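Local structure of Blr6230 protein (Bradyrhizobium diazoefficiens USDA 110, 5NJW) at residues Asn99-Leu104 against Pro179-Trp184. The protein binds zinc and is probably a subclass B3 metallo-beta-lactamase that hydrolyses beta-lactam antibiotics. Residues are numbered along the deposited sequence; the frame is centred on the assembly and turned at random.
With ZN (zinc ion), chain C; OH (hydroxide ion), chain K; EDO (1,2-ethanediol), chain H.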
loop_
_atom_site.group_PDB
_atom_site.type_symbol
_atom_site.label_atom_id
_atom_site.label_comp_id
_atom_site.label_asym_id
_atom_site.label_seq_id
_atom_site.Cartn_x
_atom_site.Cartn_y
_atom_site.Cartn_z
ATOM N N ASN A 99 -6.279 -4.213 -1.012
ATOM C CA ASN A 99 -5.550 -3.544 0.057
ATOM C C ASN A 99 -4.144 -4.068 0.093
ATOM O O ASN A 99 -3.934 -5.302 -0.008
ATOM C CB ASN A 99 -6.258 -3.813 1.393
ATOM C CG ASN A 99 -5.724 -2.999 2.592
ATOM O OD1 ASN A 99 -5.753 -3.521 3.698
ATOM N ND2 ASN A 99 -5.316 -1.757 2.406
ATOM N N THR A 100 -3.168 -3.181 0.317
ATOM C CA THR A 100 -1.805 -3.591 0.634
ATOM C C THR A 100 -1.733 -3.944 2.128
ATOM O O THR A 100 -1.313 -5.046 2.500
ATOM C CB THR A 100 -0.786 -2.475 0.349
ATOM O OG1 THR A 100 -1.222 -1.247 0.937
ATOM C CG2 THR A 100 -0.547 -2.327 -1.132
ATOM N N HIS A 101 -2.173 -3.035 3.011
ATOM C CA HIS A 101 -2.201 -3.345 4.437
ATOM C C HIS A 101 -3.199 -2.449 5.163
ATOM O O HIS A 101 -3.548 -1.343 4.727
ATOM C CB HIS A 101 -0.805 -3.222 5.068
ATOM C CG HIS A 101 -0.328 -1.810 5.264
ATOM N ND1 HIS A 101 0.457 -1.123 4.364
ATOM C CD2 HIS A 101 -0.485 -0.975 6.313
ATOM C CE1 HIS A 101 0.751 0.071 4.844
ATOM N NE2 HIS A 101 0.161 0.199 6.011
ATOM N N ALA A 102 -3.672 -2.956 6.302
ATOM C CA ALA A 102 -4.850 -2.435 6.951
ATOM C C ALA A 102 -4.534 -1.413 8.031
ATOM O O ALA A 102 -4.787 -1.653 9.216
ATOM C CB ALA A 102 -5.642 -3.619 7.518
ATOM N N HIS A 103 -3.983 -0.269 7.634
ATOM C CA HIS A 103 -3.881 0.937 8.484
ATOM C C HIS A 103 -4.721 2.062 7.923
ATOM O O HIS A 103 -4.925 2.117 6.684
ATOM C CB HIS A 103 -2.432 1.414 8.582
ATOM C CG HIS A 103 -1.536 0.488 9.331
ATOM N ND1 HIS A 103 -0.170 0.509 9.159
ATOM C CD2 HIS A 103 -1.789 -0.418 10.297
ATOM C CE1 HIS A 103 0.385 -0.360 9.986
ATOM N NE2 HIS A 103 -0.577 -0.956 10.663
ATOM N N LEU A 104 -5.185 2.965 8.792
ATOM C CA LEU A 104 -6.153 3.986 8.418
ATOM C C LEU A 104 -5.735 4.887 7.258
ATOM O O LEU A 104 -6.603 5.410 6.586
ATOM C CB LEU A 104 -6.551 4.868 9.603
ATOM C CG LEU A 104 -5.627 5.994 10.016
ATOM C CD1 LEU A 104 -6.403 6.959 10.932
ATOM C CD2 LEU A 104 -4.371 5.431 10.676
ATOM N N PRO A 179 0.166 -7.629 10.022
ATOM C CA PRO A 179 0.276 -9.091 9.947
ATOM C C PRO A 179 -0.168 -9.670 8.613
ATOM O O PRO A 179 0.314 -10.736 8.216
ATOM C CB PRO A 179 -0.615 -9.586 11.117
ATOM C CG PRO A 179 -1.497 -8.450 11.468
ATOM C CD PRO A 179 -0.768 -7.190 11.081
ATOM N N GLY A 180 -1.076 -8.979 7.928
ATOM C CA GLY A 180 -1.597 -9.450 6.645
ATOM C C GLY A 180 -1.118 -8.662 5.440
ATOM O O GLY A 180 -1.756 -8.710 4.393
ATOM N N CYS A 181 -0.027 -7.928 5.602
ATOM C CA CYS A 181 0.509 -7.043 4.553
ATOM C C CYS A 181 0.752 -7.867 3.290
ATOM O O CYS A 181 1.452 -8.885 3.351
ATOM C CB CYS A 181 1.824 -6.448 5.109
ATOM S SG CYS A 181 2.449 -4.866 4.540
ATOM N N THR A 182 0.143 -7.440 2.186
ATOM C CA THR A 182 0.131 -8.173 0.935
ATOM C C THR A 182 0.674 -7.291 -0.174
ATOM O O THR A 182 0.164 -6.189 -0.401
ATOM C CB THR A 182 -1.292 -8.603 0.577
ATOM O OG1 THR A 182 -1.822 -9.403 1.639
ATOM C CG2 THR A 182 -1.315 -9.417 -0.702
ATOM N N SER A 183 1.725 -7.756 -0.829
ATOM C CA SER A 183 2.307 -7.101 -2.000
ATOM C C SER A 183 1.714 -7.728 -3.253
ATOM O O SER A 183 1.654 -8.942 -3.359
ATOM C CB SER A 183 3.821 -7.187 -1.983
ATOM O OG SER A 183 4.370 -6.534 -0.865
ATOM N N TRP A 184 1.309 -6.904 -4.214
ATOM C CA TRP A 184 0.543 -7.388 -5.379
ATOM C C TRP A 184 1.356 -7.265 -6.654
ATOM O O TRP A 184 1.862 -6.170 -6.949
ATOM C CB TRP A 184 -0.729 -6.576 -5.499
ATOM C CG TRP A 184 -1.707 -6.770 -4.397
ATOM C CD1 TRP A 184 -1.908 -5.965 -3.309
ATOM C CD2 TRP A 184 -2.665 -7.821 -4.306
ATOM N NE1 TRP A 184 -2.940 -6.462 -2.545
ATOM C CE2 TRP A 184 -3.432 -7.600 -3.136
ATOM C CE3 TRP A 184 -2.961 -8.925 -5.113
ATOM C CZ2 TRP A 184 -4.484 -8.444 -2.766
ATOM C CZ3 TRP A 184 -3.996 -9.761 -4.749
ATOM C CH2 TRP A 184 -4.736 -9.524 -3.582
HETATM ZN ZN ZN C . 0.898 1.356 7.550
HETATM O O OH K . 0.685 3.181 7.290
HETATM C C1 EDO H . 1.310 -13.918 5.982
HETATM O O1 EDO H . 0.379 -12.954 6.463
HETATM C C2 EDO H . 1.273 -15.153 6.866
HETATM O O2 EDO H . 2.406 -15.251 7.731
#
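T182 N donates a hydrogen bond of 2.8 Å to T100 O. The bond is nearly straight and lies in the carbonyl plane. A second bond runs from W184 NE1 to N99 O at 3.0 Å, with an N-H...O angle of 179°. The acceptor sits at the edge of the indole, in its ring plane, but the nitrogen stands above the carbonyl plane of N99. Both bonds tie the loop that follows strand 94-98 of one sheet of the metallo-beta-lactamase fold to strand 182-190 of the other. The 99-104 loop carries the first two histidines of the HxHxDH zinc motif.

H101 NE2 and H103 ND1 each bind the zinc ion at 2.1 Å; H177 and a hydroxide complete this site. The CG of H101 lies between its backbone N and carbonyl carbon (chi1 74°), which leads the ring away from 179-184 to the metal. H101 ND1 donates a hydrogen bond to C201 O. With NE2 on the zinc ion and ND1 on C201 O, the ring is held at both nitrogens, which fixes its rotation. The amide of N99 bonds to H101 O through ND2, which also reaches D70. T100 OG1 is held by D70 as well, so the two oxygens of D70 hold N99 and T100, the two residues before the zinc ligand H101.

C181 SG, in a disulfide with C201, packs against H101. It comes obliquely to the imidazole, 4.8 Å from its centroid. Two CA-H...O contacts flank the T182-T100 bond, one from C181 CA to T100 O and one from T100 CA to T182 O. T182 OG1 donates a hydrogen bond to G180 O, two residues back. T182 CG2 rests over one face of the W184 indole, 3.7 Å above the plane and offset toward the rim. C181 SG lies 3.7 Å from H101 CB.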